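Local coordinates for protein endoglucanase A (Clostridium cellulolyticum, PDB 1EDG) that hydrolyses internal beta-1,4-glucosidic bonds of cellulose, acting as an endoglucanase of glycosyl hydrolase family 5 with a TIM-barrel catalytic domain, at residues I7-I17 with S324-G334; G306-N314 with T348-D356. All coordinates share one frame; numbering follows the deposited sequence.

Contact 1: residues I7-I17 with S324-G334; sequences IPNLQIPQKNI and SYYVAQAKARG
L10 and I12 rest on A328 of helix 316-332, an outer helix of the TIM barrel, where the irregular N-terminal segment 7-17 runs along the helix surface. The tightly packed part is apolar: L10 CD1 and I12 CG1 each lie 4.1 Å from A328 CB, so one methyl is shared by two side chains. I12 CG2 meets A332 CB at 4.0 Å, a methyl that P13 O also reaches. I12 sets CG1 anti to its carbonyl carbon (chi1 -50°) and then bends at chi2 (-56°), bringing CD1 3.5 Å from Q329 NE2; the two side chains cross at about a right angle. Upstream, P8 CG packs on S324 CB, while S324 OG bonds to V320 O.

The more open side holds Q14, K331 and K15. The Q14 amide joins two bonds: OE1 accepts from K331 NZ at 3.0 Å, and NE2 donates to K15 O within the amide plane, which fixes the group's rotation. K15 N donates to A332 O, where a Schellman motif with G334 at C-prime ends the helix. K15 lies alongside the buried R333, whose NH1 donates to Q329 O and OE1, both near the guanidinium plane. Carbon makes the contact, leaving K15 NZ 4.8 Å from R333 NH2; the salt bridge of R333 NH2 to D290 probably offsets the like charges. K15 CE sits over one guanidinium face, 4.0 Å from R333 CZ.

Contact 2: residues G306-N314 with T348-D356; sequences GECGAVDKN and TGELFGFFD
V311, with CG2 anti to its backbone N and CG1 held between N and the carbonyl carbon (chi1 72°), turns CG2 onto the backbone of L351; F352, whose CG stands anti to its carbonyl carbon, brings its ring beside G309 and A310. These residues belong to two loops at the C-terminal end of the TIM barrel, one leaving strand 303-308 and the other following strand 336-339. The contact thus joins two loops at the end where family 5 enzymes carry the active site. The end-to-end directions of G309-D312 and E350-F354 differ by 101°, which makes this a crossing of loops rather than a paired sheet.

At the crossing V311 CG2 lies 3.1 Å from L351 N, a tight approach, and 3.6 Å from L351 CB. L351 is the centre of an inverse gamma turn, and its O receives D312 N at 3.1 Å with an N-H...O angle of 162°, in the carbonyl plane. The same oxygen also meets V311 CA in a CA-H...O contact of 3.4 Å, so two consecutive residues converge on it. D312 in turn forms an Asx turn, OD1 accepting from N314 N from above the carboxylate plane.

The F352 ring takes two kinds of neighbour: V311 CA over one face, and G309 C and A310 N at its edge. A310 N is buried here without a hydrogen-bond partner. R319 of helix 316-332 supplies a hydrogen bond to A310 O, and E307 forms a salt bridge with R79 and a hydrogen bond with Y256. F354 CZ also approaches A310 O, to 3.6 Å.

Contacts 1 and 2 lie about 22 Å apart, centre to centre. Strand 303-308 and helix 316-332 follow each other in the chain, with a short loop between: the strand leads into segment 306-314 of contact 2, and the helix carries segment 324-334 of contact 1. Along the chain the segments alternate, in the order 7-17, 306-314, 324-334, 348-356. The two meet directly where Y326 OH packs 3.6 Å from C308 CB, between helix and strand. One contact therefore ties the N-terminal segment to the outer helix layer and the other lies at the C-terminal end of the barrel, with the Y326-C308 packing linking the two levels.

Contact 1: residues I7-I17 with S324-G334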
loop_
_atom_site.group_PDB
_atom_site.type_symbol
_atom_site.label_atom_id
_atom_site.label_comp_id
_atom_site.label_asym_id
_atom_site.label_seq_id
_atom_site.Cartn_x
_atom_site.Cartn_y
_atom_site.Cartn_z
ATOM N N ILE A 7 -1.208 -12.013 -22.790
ATOM C CA ILE A 7 -0.945 -10.594 -22.550
ATOM C C ILE A 7 -1.459 -9.729 -23.707
ATOM O O ILE A 7 -1.077 -9.928 -24.864
ATOM C CB ILE A 7 0.566 -10.356 -22.327
ATOM C CG1 ILE A 7 1.048 -11.193 -21.138
ATOM C CG2 ILE A 7 0.848 -8.879 -22.079
ATOM C CD1 ILE A 7 2.547 -11.166 -20.937
ATOM N N PRO A 8 -2.369 -8.782 -23.411
ATOM C CA PRO A 8 -2.928 -7.899 -24.441
ATOM C C PRO A 8 -1.915 -6.893 -24.973
ATOM O O PRO A 8 -0.968 -6.519 -24.275
ATOM C CB PRO A 8 -4.070 -7.201 -23.707
ATOM C CG PRO A 8 -3.530 -7.087 -22.302
ATOM C CD PRO A 8 -2.920 -8.457 -22.080
ATOM N N ASN A 9 -2.116 -6.474 -26.218
ATOM C CA ASN A 9 -1.251 -5.502 -26.873
ATOM C C ASN A 9 -1.953 -4.165 -26.698
ATOM O O ASN A 9 -2.983 -3.917 -27.325
ATOM C CB ASN A 9 -1.125 -5.838 -28.361
ATOM C CG ASN A 9 -0.080 -4.995 -29.066
ATOM O OD1 ASN A 9 0.004 -3.782 -28.872
ATOM N ND2 ASN A 9 0.733 -5.642 -29.893
ATOM N N LEU A 10 -1.412 -3.323 -25.822
ATOM C CA LEU A 10 -2.011 -2.024 -25.534
ATOM C C LEU A 10 -1.118 -0.854 -25.919
ATOM O O LEU A 10 0.104 -0.924 -25.781
ATOM C CB LEU A 10 -2.337 -1.925 -24.038
ATOM C CG LEU A 10 -3.201 -3.037 -23.430
ATOM C CD1 LEU A 10 -3.241 -2.897 -21.911
ATOM C CD2 LEU A 10 -4.604 -3.001 -24.007
ATOM N N GLN A 11 -1.742 0.209 -26.417
ATOM C CA GLN A 11 -1.044 1.431 -26.798
ATOM C C GLN A 11 -1.836 2.606 -26.221
ATOM O O GLN A 11 -2.540 3.312 -26.943
ATOM C CB GLN A 11 -0.942 1.552 -28.322
ATOM C CG GLN A 11 -0.026 0.530 -28.971
ATOM C CD GLN A 11 1.397 0.589 -28.430
ATOM O OE1 GLN A 11 1.997 1.668 -28.318
ATOM N NE2 GLN A 11 1.948 -0.574 -28.094
ATOM N N ILE A 12 -1.745 2.785 -24.907
ATOM C CA ILE A 12 -2.459 3.858 -24.215
ATOM C C ILE A 12 -1.655 5.158 -24.273
ATOM O O ILE A 12 -0.481 5.186 -23.899
ATOM C CB ILE A 12 -2.706 3.495 -22.728
ATOM C CG1 ILE A 12 -3.324 2.094 -22.610
ATOM C CG2 ILE A 12 -3.604 4.535 -22.068
ATOM C CD1 ILE A 12 -4.609 1.901 -23.399
ATOM N N PRO A 13 -2.274 6.245 -24.766
ATOM C CA PRO A 13 -1.613 7.552 -24.873
ATOM C C PRO A 13 -1.177 8.089 -23.508
ATOM O O PRO A 13 -1.950 8.076 -22.547
ATOM C CB PRO A 13 -2.706 8.434 -25.474
ATOM C CG PRO A 13 -3.542 7.472 -26.260
ATOM C CD PRO A 13 -3.640 6.307 -25.316
ATOM N N GLN A 14 0.065 8.550 -23.432
ATOM C CA GLN A 14 0.618 9.114 -22.202
ATOM C C GLN A 14 0.051 10.520 -21.984
ATOM O O GLN A 14 -0.008 11.323 -22.917
ATOM C CB GLN A 14 2.149 9.172 -22.305
ATOM C CG GLN A 14 2.863 9.975 -21.204
ATOM C CD GLN A 14 2.897 9.266 -19.856
ATOM O OE1 GLN A 14 3.352 8.125 -19.749
ATOM N NE2 GLN A 14 2.433 9.948 -18.817
ATOM N N LYS A 15 -0.401 10.806 -20.767
ATOM C CA LYS A 15 -0.944 12.124 -20.455
ATOM C C LYS A 15 0.180 13.030 -19.975
ATOM O O LYS A 15 1.244 12.552 -19.588
ATOM C CB LYS A 15 -2.044 12.021 -19.399
ATOM C CG LYS A 15 -3.260 11.257 -19.883
ATOM C CD LYS A 15 -4.415 11.361 -18.911
ATOM C CE LYS A 15 -5.635 10.577 -19.399
ATOM N NZ LYS A 15 -6.216 11.103 -20.675
ATOM N N ASN A 16 -0.039 14.339 -20.027
ATOM C CA ASN A 16 0.980 15.284 -19.588
ATOM C C ASN A 16 1.182 15.264 -18.075
ATOM O O ASN A 16 0.224 15.379 -17.310
ATOM C CB ASN A 16 0.636 16.704 -20.038
ATOM C CG ASN A 16 1.654 17.726 -19.556
ATOM O OD1 ASN A 16 2.855 17.605 -19.827
ATOM N ND2 ASN A 16 1.189 18.717 -18.809
ATOM N N ILE A 17 2.428 15.078 -17.660
ATOM C CA ILE A 17 2.804 15.058 -16.249
ATOM C C ILE A 17 4.028 15.962 -16.091
ATOM O O ILE A 17 4.974 15.872 -16.872
ATOM C CB ILE A 17 3.133 13.603 -15.754
ATOM C CG1 ILE A 17 1.843 12.844 -15.430
ATOM C CG2 ILE A 17 4.018 13.623 -14.513
ATOM C CD1 ILE A 17 1.371 11.971 -16.534
ATOM N N SER A 324 -3.006 -5.974 -16.744
ATOM C CA SER A 324 -2.234 -5.263 -17.778
ATOM C C SER A 324 -2.840 -3.888 -18.063
ATOM O O SER A 324 -2.127 -2.878 -18.101
ATOM C CB SER A 324 -2.167 -6.081 -19.081
ATOM O OG SER A 324 -1.374 -7.246 -18.915
ATOM N N TYR A 325 -4.157 -3.868 -18.251
ATOM C CA TYR A 325 -4.903 -2.641 -18.524
ATOM C C TYR A 325 -4.817 -1.674 -17.331
ATOM O O TYR A 325 -4.597 -0.472 -17.504
ATOM C CB TYR A 325 -6.360 -2.999 -18.817
ATOM C CG TYR A 325 -7.251 -1.826 -19.173
ATOM C CD1 TYR A 325 -7.337 -1.362 -20.485
ATOM C CD2 TYR A 325 -8.048 -1.213 -18.203
ATOM C CE1 TYR A 325 -8.196 -0.324 -20.826
ATOM C CE2 TYR A 325 -8.913 -0.172 -18.532
ATOM C CZ TYR A 325 -8.983 0.267 -19.844
ATOM O OH TYR A 325 -9.851 1.285 -20.164
ATOM N N TYR A 326 -4.990 -2.215 -16.126
ATOM C CA TYR A 326 -4.929 -1.437 -14.891
ATOM C C TYR A 326 -3.579 -0.709 -14.780
ATOM O O TYR A 326 -3.528 0.510 -14.591
ATOM C CB TYR A 326 -5.144 -2.378 -13.685
ATOM C CG TYR A 326 -5.350 -1.697 -12.344
ATOM C CD1 TYR A 326 -4.285 -1.085 -11.677
ATOM C CD2 TYR A 326 -6.608 -1.688 -11.731
ATOM C CE1 TYR A 326 -4.463 -0.480 -10.431
ATOM C CE2 TYR A 326 -6.797 -1.086 -10.480
ATOM C CZ TYR A 326 -5.719 -0.486 -9.836
ATOM O OH TYR A 326 -5.883 0.089 -8.599
ATOM N N VAL A 327 -2.486 -1.452 -14.925
ATOM C CA VAL A 327 -1.152 -0.864 -14.823
ATOM C C VAL A 327 -0.867 0.149 -15.942
ATOM O O VAL A 327 -0.313 1.215 -15.685
ATOM C CB VAL A 327 -0.050 -1.960 -14.791
ATOM C CG1 VAL A 327 1.333 -1.321 -14.810
ATOM C CG2 VAL A 327 -0.213 -2.828 -13.532
ATOM N N ALA A 328 -1.261 -0.182 -17.171
ATOM C CA ALA A 328 -1.053 0.712 -18.311
ATOM C C ALA A 328 -1.792 2.039 -18.121
ATOM O O ALA A 328 -1.232 3.106 -18.370
ATOM C CB ALA A 328 -1.500 0.039 -19.603
ATOM N N GLN A 329 -3.044 1.973 -17.677
ATOM C CA GLN A 329 -3.843 3.177 -17.454
ATOM C C GLN A 329 -3.258 4.032 -16.327
ATOM O O GLN A 329 -3.270 5.261 -16.396
ATOM C CB GLN A 329 -5.300 2.810 -17.155
ATOM C CG GLN A 329 -6.051 2.194 -18.340
ATOM C CD GLN A 329 -6.284 3.173 -19.488
ATOM O OE1 GLN A 329 -6.145 4.387 -19.335
ATOM N NE2 GLN A 329 -6.642 2.642 -20.646
ATOM N N ALA A 330 -2.731 3.382 -15.294
ATOM C CA ALA A 330 -2.124 4.116 -14.182
ATOM C C ALA A 330 -0.834 4.804 -14.651
ATOM O O ALA A 330 -0.599 5.981 -14.354
ATOM C CB ALA A 330 -1.835 3.173 -13.000
ATOM N N LYS A 331 -0.013 4.080 -15.412
ATOM C CA LYS A 331 1.250 4.613 -15.918
ATOM C C LYS A 331 1.025 5.856 -16.787
ATOM O O LYS A 331 1.774 6.837 -16.692
ATOM C CB LYS A 331 2.006 3.519 -16.689
ATOM C CG LYS A 331 3.412 3.882 -17.145
ATOM C CD LYS A 331 3.386 4.476 -18.535
ATOM C CE LYS A 331 4.772 4.775 -19.059
ATOM N NZ LYS A 331 4.667 5.509 -20.357
ATOM N N ALA A 332 -0.018 5.819 -17.609
ATOM C CA ALA A 332 -0.351 6.943 -18.491
ATOM C C ALA A 332 -0.667 8.209 -17.693
ATOM O O ALA A 332 -0.581 9.315 -18.222
ATOM C CB ALA A 332 -1.537 6.577 -19.392
ATOM N N ARG A 333 -1.039 8.043 -16.425
ATOM C CA ARG A 333 -1.368 9.173 -15.559
ATOM C C ARG A 333 -0.304 9.411 -14.479
ATOM O O ARG A 333 -0.547 10.129 -13.502
ATOM C CB ARG A 333 -2.749 8.963 -14.928
ATOM C CG ARG A 333 -3.895 8.925 -15.943
ATOM C CD ARG A 333 -5.110 8.244 -15.339
ATOM N NE ARG A 333 -6.275 8.208 -16.224
ATOM C CZ ARG A 333 -6.438 7.357 -17.235
ATOM N NH1 ARG A 333 -5.502 6.455 -17.509
ATOM N NH2 ARG A 333 -7.546 7.399 -17.969
ATOM N N GLY A 334 0.869 8.807 -14.672
ATOM C CA GLY A 334 1.989 8.962 -13.753
ATOM C C GLY A 334 1.838 8.313 -12.387
ATOM O O GLY A 334 2.585 8.646 -11.465
#

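Contact 2: residues G306-N314 with T348-D356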
loop_
_atom_site.group_PDB
_atom_site.type_symbol
_atom_site.label_atom_id
_atom_site.label_comp_id
_atom_site.label_asym_id
_atom_site.label_seq_id
_atom_site.Cartn_x
_atom_site.Cartn_y
_atom_site.Cartn_z
ATOM N N GLY A 306 -1.033 1.951 -3.411
ATOM C CA GLY A 306 -0.315 1.011 -2.572
ATOM C C GLY A 306 -0.827 -0.414 -2.548
ATOM O O GLY A 306 -0.126 -1.307 -2.069
ATOM N N GLU A 307 -2.059 -0.618 -3.002
ATOM C CA GLU A 307 -2.650 -1.955 -3.047
ATOM C C GLU A 307 -3.613 -2.090 -4.221
ATOM O O GLU A 307 -4.470 -1.225 -4.440
ATOM C CB GLU A 307 -3.414 -2.291 -1.754
ATOM C CG GLU A 307 -2.560 -2.453 -0.509
ATOM C CD GLU A 307 -3.353 -2.956 0.696
ATOM O OE1 GLU A 307 -4.410 -3.598 0.521
ATOM O OE2 GLU A 307 -2.904 -2.715 1.827
ATOM N N CYS A 308 -3.432 -3.164 -4.985
ATOM C CA CYS A 308 -4.295 -3.491 -6.117
ATOM C C CYS A 308 -4.135 -4.989 -6.402
ATOM O O CYS A 308 -3.259 -5.645 -5.826
ATOM C CB CYS A 308 -3.955 -2.645 -7.355
ATOM S SG CYS A 308 -2.314 -2.902 -8.046
ATOM N N GLY A 309 -5.023 -5.540 -7.225
ATOM C CA GLY A 309 -4.941 -6.952 -7.551
ATOM C C GLY A 309 -6.314 -7.546 -7.793
ATOM O O GLY A 309 -7.327 -6.864 -7.644
ATOM N N ALA A 310 -6.342 -8.815 -8.190
ATOM C CA ALA A 310 -7.586 -9.527 -8.451
ATOM C C ALA A 310 -7.423 -10.948 -7.929
ATOM O O ALA A 310 -6.410 -11.602 -8.180
ATOM C CB ALA A 310 -7.898 -9.537 -9.943
ATOM N N VAL A 311 -8.408 -11.393 -7.162
ATOM C CA VAL A 311 -8.402 -12.717 -6.566
ATOM C C VAL A 311 -8.554 -13.829 -7.616
ATOM O O VAL A 311 -9.234 -13.663 -8.626
ATOM C CB VAL A 311 -9.522 -12.805 -5.485
ATOM C CG1 VAL A 311 -10.908 -12.839 -6.122
ATOM C CG2 VAL A 311 -9.308 -13.980 -4.605
ATOM N N ASP A 312 -7.905 -14.962 -7.378
ATOM C CA ASP A 312 -7.977 -16.097 -8.299
ATOM C C ASP A 312 -9.373 -16.716 -8.341
ATOM O O ASP A 312 -9.901 -17.155 -7.315
ATOM C CB ASP A 312 -6.947 -17.157 -7.897
ATOM C CG ASP A 312 -6.995 -18.405 -8.775
ATOM O OD1 ASP A 312 -7.486 -18.354 -9.925
ATOM O OD2 ASP A 312 -6.512 -19.452 -8.300
ATOM N N LYS A 313 -9.975 -16.726 -9.527
ATOM C CA LYS A 313 -11.296 -17.316 -9.731
ATOM C C LYS A 313 -11.196 -18.250 -10.931
ATOM O O LYS A 313 -12.154 -18.401 -11.691
ATOM C CB LYS A 313 -12.347 -16.227 -10.000
ATOM C CG LYS A 313 -12.729 -15.415 -8.768
ATOM C CD LYS A 313 -13.616 -14.229 -9.108
ATOM C CE LYS A 313 -13.998 -13.484 -7.841
ATOM N NZ LYS A 313 -14.648 -12.177 -8.114
ATOM N N ASN A 314 -10.038 -18.898 -11.070
ATOM C CA ASN A 314 -9.747 -19.799 -12.192
ATOM C C ASN A 314 -10.058 -19.059 -13.491
ATOM O O ASN A 314 -10.734 -19.581 -14.377
ATOM C CB ASN A 314 -10.571 -21.089 -12.102
ATOM C CG ASN A 314 -10.224 -21.917 -10.880
ATOM O OD1 ASN A 314 -9.066 -22.290 -10.672
ATOM N ND2 ASN A 314 -11.223 -22.188 -10.048
ATOM N N THR A 348 -9.084 -21.320 -0.291
ATOM C CA THR A 348 -10.051 -20.773 0.649
ATOM C C THR A 348 -9.600 -19.378 1.072
ATOM O O THR A 348 -8.402 -19.082 1.080
ATOM C CB THR A 348 -10.173 -21.677 1.892
ATOM O OG1 THR A 348 -10.613 -22.979 1.490
ATOM C CG2 THR A 348 -11.172 -21.101 2.884
ATOM N N GLY A 349 -10.559 -18.524 1.415
ATOM C CA GLY A 349 -10.238 -17.169 1.828
ATOM C C GLY A 349 -9.952 -16.295 0.621
ATOM O O GLY A 349 -10.422 -16.588 -0.483
ATOM N N GLU A 350 -9.198 -15.217 0.822
ATOM C CA GLU A 350 -8.867 -14.320 -0.278
ATOM C C GLU A 350 -7.622 -14.805 -1.009
ATOM O O GLU A 350 -6.507 -14.720 -0.483
ATOM C CB GLU A 350 -8.679 -12.894 0.230
ATOM C CG GLU A 350 -9.945 -12.306 0.823
ATOM C CD GLU A 350 -9.862 -10.808 1.004
ATOM O OE1 GLU A 350 -8.963 -10.348 1.745
ATOM O OE2 GLU A 350 -10.694 -10.091 0.399
ATOM N N LEU A 351 -7.825 -15.346 -2.208
ATOM C CA LEU A 351 -6.726 -15.868 -3.019
ATOM C C LEU A 351 -5.923 -14.786 -3.743
ATOM O O LEU A 351 -6.078 -14.588 -4.954
ATOM C CB LEU A 351 -7.230 -16.906 -4.039
ATOM C CG LEU A 351 -7.795 -18.268 -3.609
ATOM C CD1 LEU A 351 -7.087 -18.781 -2.364
ATOM C CD2 LEU A 351 -9.272 -18.157 -3.365
ATOM N N PHE A 352 -5.093 -14.073 -2.985
ATOM C CA PHE A 352 -4.234 -13.028 -3.539
ATOM C C PHE A 352 -2.806 -13.549 -3.567
ATOM O O PHE A 352 -1.850 -12.799 -3.378
ATOM C CB PHE A 352 -4.296 -11.740 -2.702
ATOM C CG PHE A 352 -5.500 -10.881 -2.982
ATOM C CD1 PHE A 352 -5.641 -10.234 -4.203
ATOM C CD2 PHE A 352 -6.484 -10.705 -2.016
ATOM C CE1 PHE A 352 -6.734 -9.428 -4.458
ATOM C CE2 PHE A 352 -7.586 -9.898 -2.262
ATOM C CZ PHE A 352 -7.710 -9.259 -3.486
ATOM N N GLY A 353 -2.657 -14.856 -3.741
ATOM C CA GLY A 353 -1.325 -15.425 -3.795
ATOM C C GLY A 353 -0.815 -15.380 -5.223
ATOM O O GLY A 353 -1.538 -15.767 -6.144
ATOM N N PHE A 354 0.394 -14.860 -5.411
ATOM C CA PHE A 354 1.009 -14.785 -6.739
ATOM C C PHE A 354 2.410 -15.394 -6.670
ATOM O O PHE A 354 2.726 -16.328 -7.408
ATOM C CB PHE A 354 1.078 -13.333 -7.247
ATOM C CG PHE A 354 -0.269 -12.693 -7.455
ATOM C CD1 PHE A 354 -0.978 -12.897 -8.634
ATOM C CD2 PHE A 354 -0.841 -11.903 -6.457
ATOM C CE1 PHE A 354 -2.238 -12.332 -8.819
ATOM C CE2 PHE A 354 -2.098 -11.333 -6.630
ATOM C CZ PHE A 354 -2.803 -11.548 -7.813
ATOM N N PHE A 355 3.235 -14.898 -5.755
ATOM C CA PHE A 355 4.596 -15.400 -5.595
ATOM C C PHE A 355 4.598 -16.550 -4.587
ATOM O O PHE A 355 4.250 -16.356 -3.416
ATOM C CB PHE A 355 5.514 -14.275 -5.114
ATOM C CG PHE A 355 6.941 -14.698 -4.882
ATOM C CD1 PHE A 355 7.771 -15.020 -5.949
ATOM C CD2 PHE A 355 7.471 -14.720 -3.598
ATOM C CE1 PHE A 355 9.105 -15.352 -5.741
ATOM C CE2 PHE A 355 8.805 -15.053 -3.377
ATOM C CZ PHE A 355 9.626 -15.368 -4.451
ATOM N N ASP A 356 4.943 -17.749 -5.049
ATOM C CA ASP A 356 4.997 -18.907 -4.165
ATOM C C ASP A 356 6.297 -18.800 -3.381
ATOM O O ASP A 356 7.371 -19.127 -3.890
ATOM C CB ASP A 356 4.966 -20.208 -4.972
ATOM C CG ASP A 356 4.723 -21.431 -4.101
ATOM O OD1 ASP A 356 3.557 -21.684 -3.739
ATOM O OD2 ASP A 356 5.695 -22.139 -3.777
#